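Local coordinates for putative hemin storage protein (Bordetella bronchiseptica, PDB 6AU1) that cleaves deacetylated poly-beta-1,6-N-acetyl-D-glucosamine through this glycoside hydrolase domain, one part of the longer PgaB (BpsB) protein, and can disrupt bacterial biofilms, at residues Q302-R307 with P336-A341; K110-T115 with L130-P135. All coordinates share one frame; numbering follows the deposited sequence.

Contact 1: Q302-R307 with P336-A341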
loop_
_atom_site.group_PDB
_atom_site.type_symbol
_atom_site.label_atom_id
_atom_site.label_comp_id
_atom_site.label_asym_id
_atom_site.label_seq_id
_atom_site.Cartn_x
_atom_site.Cartn_y
_atom_site.Cartn_z
ATOM N N GLN A 302 -8.507 10.355 1.917
ATOM C CA GLN A 302 -9.602 9.416 1.696
ATOM C C GLN A 302 -10.803 10.117 1.074
ATOM O O GLN A 302 -11.184 11.211 1.493
ATOM C CB GLN A 302 -10.005 8.712 2.997
ATOM C CG GLN A 302 -10.590 9.600 4.078
ATOM C CD GLN A 302 -10.797 8.841 5.387
ATOM O OE1 GLN A 302 -10.110 9.099 6.373
ATOM N NE2 GLN A 302 -11.744 7.897 5.400
ATOM N N ALA A 303 -11.386 9.479 0.060
ATOM C CA ALA A 303 -12.570 10.001 -0.611
ATOM C C ALA A 303 -13.837 9.289 -0.140
ATOM O O ALA A 303 -14.952 9.672 -0.507
ATOM C CB ALA A 303 -12.425 9.863 -2.122
ATOM N N ARG A 304 -13.662 8.256 0.671
ATOM C CA ARG A 304 -14.786 7.486 1.163
ATOM C C ARG A 304 -14.636 7.251 2.658
ATOM O O ARG A 304 -13.525 7.081 3.167
ATOM C CB ARG A 304 -14.896 6.152 0.401
ATOM C CG ARG A 304 -16.043 5.262 0.847
ATOM C CD ARG A 304 -16.330 4.149 -0.170
ATOM N NE ARG A 304 -17.434 3.306 0.263
ATOM C CZ ARG A 304 -18.716 3.601 0.080
ATOM N NH1 ARG A 304 -19.065 4.720 -0.554
ATOM N NH2 ARG A 304 -19.651 2.773 0.527
ATOM N N ASP A 305 -15.759 7.282 3.361
ATOM C CA ASP A 305 -15.804 6.936 4.766
ATOM C C ASP A 305 -16.184 5.454 4.826
ATOM O O ASP A 305 -17.366 5.116 4.804
ATOM C CB ASP A 305 -16.811 7.838 5.491
ATOM C CG ASP A 305 -16.843 7.616 6.986
ATOM O OD1 ASP A 305 -16.505 6.508 7.438
ATOM O OD2 ASP A 305 -17.232 8.561 7.708
ATOM N N TRP A 306 -15.183 4.571 4.858
ATOM C CA TRP A 306 -15.437 3.133 4.742
ATOM C C TRP A 306 -16.168 2.574 5.962
ATOM O O TRP A 306 -16.853 1.554 5.863
ATOM C CB TRP A 306 -14.136 2.340 4.535
ATOM C CG TRP A 306 -13.359 2.690 3.301
ATOM C CD1 TRP A 306 -13.568 2.226 2.032
ATOM C CD2 TRP A 306 -12.230 3.555 3.230
ATOM N NE1 TRP A 306 -12.646 2.764 1.172
ATOM C CE2 TRP A 306 -11.814 3.593 1.881
ATOM C CE3 TRP A 306 -11.531 4.318 4.174
ATOM C CZ2 TRP A 306 -10.731 4.352 1.458
ATOM C CZ3 TRP A 306 -10.459 5.082 3.749
ATOM C CH2 TRP A 306 -10.066 5.090 2.404
ATOM N N ARG A 307 -16.021 3.229 7.110
ATOM C CA ARG A 307 -16.627 2.702 8.325
ATOM C C ARG A 307 -18.151 2.844 8.284
ATOM O O ARG A 307 -18.868 1.929 8.690
ATOM C CB ARG A 307 -16.038 3.378 9.576
ATOM C CG ARG A 307 -16.575 4.762 9.914
ATOM C CD ARG A 307 -16.003 5.277 11.224
ATOM N NE ARG A 307 -14.580 5.588 11.114
ATOM C CZ ARG A 307 -13.755 5.676 12.152
ATOM N NH1 ARG A 307 -14.207 5.468 13.382
ATOM N NH2 ARG A 307 -12.476 5.964 11.962
ATOM N N PRO A 336 -10.804 5.979 -2.435
ATOM C CA PRO A 336 -10.890 5.305 -3.728
ATOM C C PRO A 336 -11.593 6.163 -4.772
ATOM O O PRO A 336 -12.248 7.149 -4.428
ATOM C CB PRO A 336 -11.739 4.073 -3.399
ATOM C CG PRO A 336 -12.768 4.655 -2.413
ATOM C CD PRO A 336 -12.047 5.791 -1.659
ATOM N N ASP A 337 -11.471 5.789 -6.035
ATOM C CA ASP A 337 -12.293 6.426 -7.051
ATOM C C ASP A 337 -13.567 5.613 -7.237
ATOM O O ASP A 337 -13.524 4.443 -7.645
ATOM C CB ASP A 337 -11.539 6.559 -8.367
ATOM C CG ASP A 337 -12.222 7.522 -9.312
ATOM O OD1 ASP A 337 -12.208 8.728 -9.005
ATOM O OD2 ASP A 337 -12.807 7.069 -10.316
ATOM N N ASP A 338 -14.703 6.221 -6.907
ATOM C CA ASP A 338 -15.993 5.565 -7.098
ATOM C C ASP A 338 -16.538 6.011 -8.443
ATOM O O ASP A 338 -17.422 6.873 -8.518
ATOM C CB ASP A 338 -16.954 5.919 -5.954
ATOM C CG ASP A 338 -18.226 5.089 -5.959
ATOM O OD1 ASP A 338 -18.450 4.293 -6.896
ATOM O OD2 ASP A 338 -19.025 5.258 -5.013
ATOM N N PHE A 339 -15.989 5.437 -9.509
ATOM C CA PHE A 339 -16.274 5.932 -10.857
ATOM C C PHE A 339 -17.715 5.693 -11.295
ATOM O O PHE A 339 -18.244 6.433 -12.125
ATOM C CB PHE A 339 -15.301 5.308 -11.869
ATOM C CG PHE A 339 -15.044 3.851 -11.642
ATOM C CD1 PHE A 339 -15.870 2.898 -12.208
ATOM C CD2 PHE A 339 -13.979 3.435 -10.848
ATOM C CE1 PHE A 339 -15.649 1.555 -11.996
ATOM C CE2 PHE A 339 -13.757 2.084 -10.634
ATOM C CZ PHE A 339 -14.591 1.151 -11.215
ATOM N N ILE A 340 -18.365 4.678 -10.738
ATOM C CA ILE A 340 -19.752 4.413 -11.101
ATOM C C ILE A 340 -20.702 5.460 -10.504
ATOM O O ILE A 340 -21.690 5.845 -11.131
ATOM C CB ILE A 340 -20.182 3.004 -10.659
ATOM C CG1 ILE A 340 -19.285 1.952 -11.317
ATOM C CG2 ILE A 340 -21.638 2.745 -11.019
ATOM C CD1 ILE A 340 -19.777 0.531 -11.145
ATOM N N ALA A 341 -20.400 5.935 -9.301
ATOM C CA ALA A 341 -21.257 6.934 -8.657
ATOM C C ALA A 341 -20.753 8.357 -8.889
ATOM O O ALA A 341 -21.276 9.309 -8.305
ATOM C CB ALA A 341 -21.363 6.657 -7.167
HETATM O O HOH W 1 -17.617 6.482 -2.369
#
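Two first torsions set up this contact: Arg-304 holds CG anti to its backbone N (chi1 180°), and its chain then runs extended from CG to NE, whereas Trp-306 holds CG anti to its carbonyl carbon (chi1 -61°), which swings the indole back toward Pro-336. The proline, preceded by a cis peptide bond, is the piece both residues touch. Its CD lies 3.5 Å from Arg-304 CB and 3.7 Å from Trp-306 CZ2; the proline and the indole reach toward each other tip to tip. Ala-303 closes on the same residue, with CB 3.6 Å from Pro-336 O. Farther out, the extended arginine brings its guanidinium near Asp-338 without a salt bridge: NH1 stands 4.5 Å from OD2, and that oxygen is well out of the guanidinium plane. A water joins them, accepting from Arg-304 NH1 at 2.9 Å and donating to Asp-338 OD2 at 3.2 Å. Arg-304 O lies 3.5 Å above one face of the Trp-306 ring, offset toward the rim, and Gln-302 NE2 donates to it almost straight (168°) from 3.0 Å, while Met-271 N holds Gln-302 OE1. Tyr-16 of helix 14-17 touches Arg-304 and Pro-336, and the Tyr-335 ring meets Trp-306. This packing joins the end of strand 297-305 to the loop leaving the neighbouring parallel strand 332-335 in the TIM-barrel fold of this glycoside hydrolase domain.

Contact 2: K110-T115 with L130-P135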
loop_
_atom_site.group_PDB
_atom_site.type_symbol
_atom_site.label_atom_id
_atom_site.label_comp_id
_atom_site.label_asym_id
_atom_site.label_seq_id
_atom_site.Cartn_x
_atom_site.Cartn_y
_atom_site.Cartn_z
ATOM N N LYS A 110 2.733 -20.671 6.495
ATOM C CA LYS A 110 4.008 -20.100 6.927
ATOM C C LYS A 110 3.821 -18.605 7.130
ATOM O O LYS A 110 4.375 -17.778 6.395
ATOM C CB LYS A 110 5.122 -20.386 5.912
ATOM C CG LYS A 110 5.289 -21.865 5.572
ATOM C CD LYS A 110 5.436 -22.719 6.831
ATOM C CE LYS A 110 5.741 -24.172 6.459
ATOM N NZ LYS A 110 5.748 -25.059 7.662
ATOM N N VAL A 111 3.027 -18.279 8.146
ATOM C CA VAL A 111 2.575 -16.919 8.377
ATOM C C VAL A 111 3.297 -16.281 9.556
ATOM O O VAL A 111 3.927 -16.976 10.366
ATOM C CB VAL A 111 1.056 -16.877 8.649
ATOM C CG1 VAL A 111 0.280 -17.316 7.396
ATOM C CG2 VAL A 111 0.699 -17.767 9.857
ATOM N N VAL A 112 3.188 -14.960 9.644
ATOM C CA VAL A 112 3.719 -14.195 10.776
ATOM C C VAL A 112 3.081 -14.662 12.076
ATOM O O VAL A 112 1.850 -14.754 12.182
ATOM C CB VAL A 112 3.466 -12.683 10.591
ATOM C CG1 VAL A 112 3.775 -11.894 11.885
ATOM C CG2 VAL A 112 4.267 -12.154 9.389
ATOM N N GLN A 113 3.919 -14.974 13.060
ATOM C CA GLN A 113 3.422 -15.419 14.351
ATOM C C GLN A 113 3.612 -14.311 15.373
ATOM O O GLN A 113 4.467 -13.439 15.198
ATOM C CB GLN A 113 4.136 -16.699 14.796
ATOM C CG GLN A 113 3.893 -17.892 13.865
ATOM C CD GLN A 113 4.617 -19.145 14.338
ATOM O OE1 GLN A 113 4.915 -19.293 15.526
ATOM N NE2 GLN A 113 4.917 -20.043 13.412
ATOM N N SER A 114 2.779 -14.335 16.411
ATOM C CA SER A 114 2.840 -13.374 17.511
ATOM C C SER A 114 3.019 -14.115 18.833
ATOM O O SER A 114 2.478 -15.200 19.015
ATOM C CB SER A 114 1.568 -12.525 17.558
ATOM O OG SER A 114 1.422 -11.870 18.813
ATOM N N THR A 115 3.750 -13.527 19.773
ATOM C CA THR A 115 3.911 -14.167 21.077
ATOM C C THR A 115 2.631 -14.158 21.915
ATOM O O THR A 115 2.504 -14.920 22.884
ATOM C CB THR A 115 5.022 -13.482 21.906
ATOM O OG1 THR A 115 4.693 -12.104 22.086
ATOM C CG2 THR A 115 6.365 -13.581 21.195
ATOM N N LEU A 130 2.073 -13.696 5.163
ATOM C CA LEU A 130 3.128 -14.701 5.109
ATOM C C LEU A 130 4.357 -14.154 5.831
ATOM O O LEU A 130 4.591 -12.941 5.844
ATOM C CB LEU A 130 3.466 -15.066 3.659
ATOM C CG LEU A 130 2.370 -15.840 2.922
ATOM C CD1 LEU A 130 2.737 -15.992 1.451
ATOM C CD2 LEU A 130 2.190 -17.203 3.583
ATOM N N SER A 131 5.137 -15.041 6.443
ATOM C CA SER A 131 6.384 -14.634 7.085
ATOM C C SER A 131 7.511 -14.426 6.082
ATOM O O SER A 131 7.956 -15.378 5.441
ATOM C CB SER A 131 6.830 -15.673 8.109
ATOM O OG SER A 131 8.071 -15.283 8.681
ATOM N N PRO A 132 8.006 -13.186 5.955
ATOM C CA PRO A 132 9.105 -12.972 5.007
ATOM C C PRO A 132 10.428 -13.542 5.527
ATOM O O PRO A 132 11.426 -13.498 4.814
ATOM C CB PRO A 132 9.167 -11.446 4.882
ATOM C CG PRO A 132 8.706 -10.965 6.231
ATOM C CD PRO A 132 7.633 -11.948 6.665
ATOM N N PHE A 133 10.424 -14.071 6.751
ATOM C CA PHE A 133 11.592 -14.760 7.297
ATOM C C PHE A 133 11.660 -16.239 6.892
ATOM O O PHE A 133 12.703 -16.878 7.043
ATOM C CB PHE A 133 11.600 -14.641 8.831
ATOM C CG PHE A 133 11.644 -13.220 9.320
ATOM C CD1 PHE A 133 12.858 -12.554 9.444
ATOM C CD2 PHE A 133 10.478 -12.546 9.641
ATOM C CE1 PHE A 133 12.911 -11.238 9.889
ATOM C CE2 PHE A 133 10.519 -11.233 10.087
ATOM C CZ PHE A 133 11.738 -10.578 10.207
ATOM N N HIS A 134 10.554 -16.784 6.389
ATOM C CA HIS A 134 10.518 -18.183 5.961
ATOM C C HIS A 134 10.925 -18.288 4.491
ATOM O O HIS A 134 10.346 -17.618 3.640
ATOM C CB HIS A 134 9.124 -18.778 6.161
ATOM C CG HIS A 134 9.102 -20.274 6.123
ATOM N ND1 HIS A 134 9.271 -20.994 4.959
ATOM C CD2 HIS A 134 8.940 -21.188 7.110
ATOM C CE1 HIS A 134 9.212 -22.286 5.231
ATOM N NE2 HIS A 134 9.015 -22.431 6.530
ATOM N N PRO A 135 11.937 -19.115 4.193
ATOM C CA PRO A 135 12.453 -19.214 2.822
ATOM C C PRO A 135 11.403 -19.627 1.788
ATOM O O PRO A 135 11.493 -19.165 0.647
ATOM C CB PRO A 135 13.554 -20.278 2.930
ATOM C CG PRO A 135 13.315 -20.971 4.241
ATOM C CD PRO A 135 12.706 -19.946 5.135
HETATM O O HOH W 2 8.273 -24.454 8.644
#
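The imidazole of His-134 carries the aliphatic chain of Lys-110 over one face, and at its edge, in the ring plane, sits a water. Lys-110 CG lies 3.9 Å from the ring centroid and only 7° off the normal, a CH-pi contact centred on the ring; CD then passes toward the rim, 3.6 Å from His-134 NE2. The lysine chain gets there by bending at chi2 (-52°) before it straightens, so that it crosses the histidine obliquely. Its ammonium continues to the water at the edge, which accepts from Lys-110 NZ at 2.8 Å and is hydrogen-bonded to His-134 NE2 at 3.0 Å. His-134 stands at the N-cap position of helix 135-151, and its other ring nitrogen, ND1, caps the backbone N of Asp-136. Next to this pair the backbones meet in a single beta bridge, Val-111 with Leu-130. Its bond is short and nearly straight: Ser-131 N donates to Lys-110 O at 2.8 Å and 177°, in the carbonyl plane and on a lone pair. Leu-130 CD2 packs against the same oxygen, 3.6 Å away, while Val-112 rests CG2 on Leu-130 O. Ser-131 turns OG anti to its backbone N, where it accepts from Phe-133 N in an ST turn and is also bonded to Asp-170; a type I beta turn from Ser-131 to His-134 leads into the helix. Phe-133, in turn, stacks on Tyr-208. Because His-134 ND1 accepts from the backbone N of Asp-136, it carries no proton itself, and the ring is probably neutral, with its proton on NE2; Lys-110 NZ, 4.3 Å from His-134 NE2, may further disfavour a positive charge there.

In the fold
Both contacts involve loops that follow strands of the barrel. They lie on opposite sides of the chain's centre, with their own centres 33 Å apart and nearest atoms about 22 Å apart, so neither touches the other. Along the chain contact 2 closes before contact 1 opens: 110-115 and 130-135 both belong to the long loop between strand 89-94 and helix 135-151, whereas 302-307 and 336-341 join the end of strand 297-305 to the loop after strand 332-335. Contact 1 thus packs a loop against a barrel strand; contact 2 joins one loop to itself just before a helix. The water of contact 1 lies between opposite charges, that of contact 2 between an ammonium and a probably neutral imidazole.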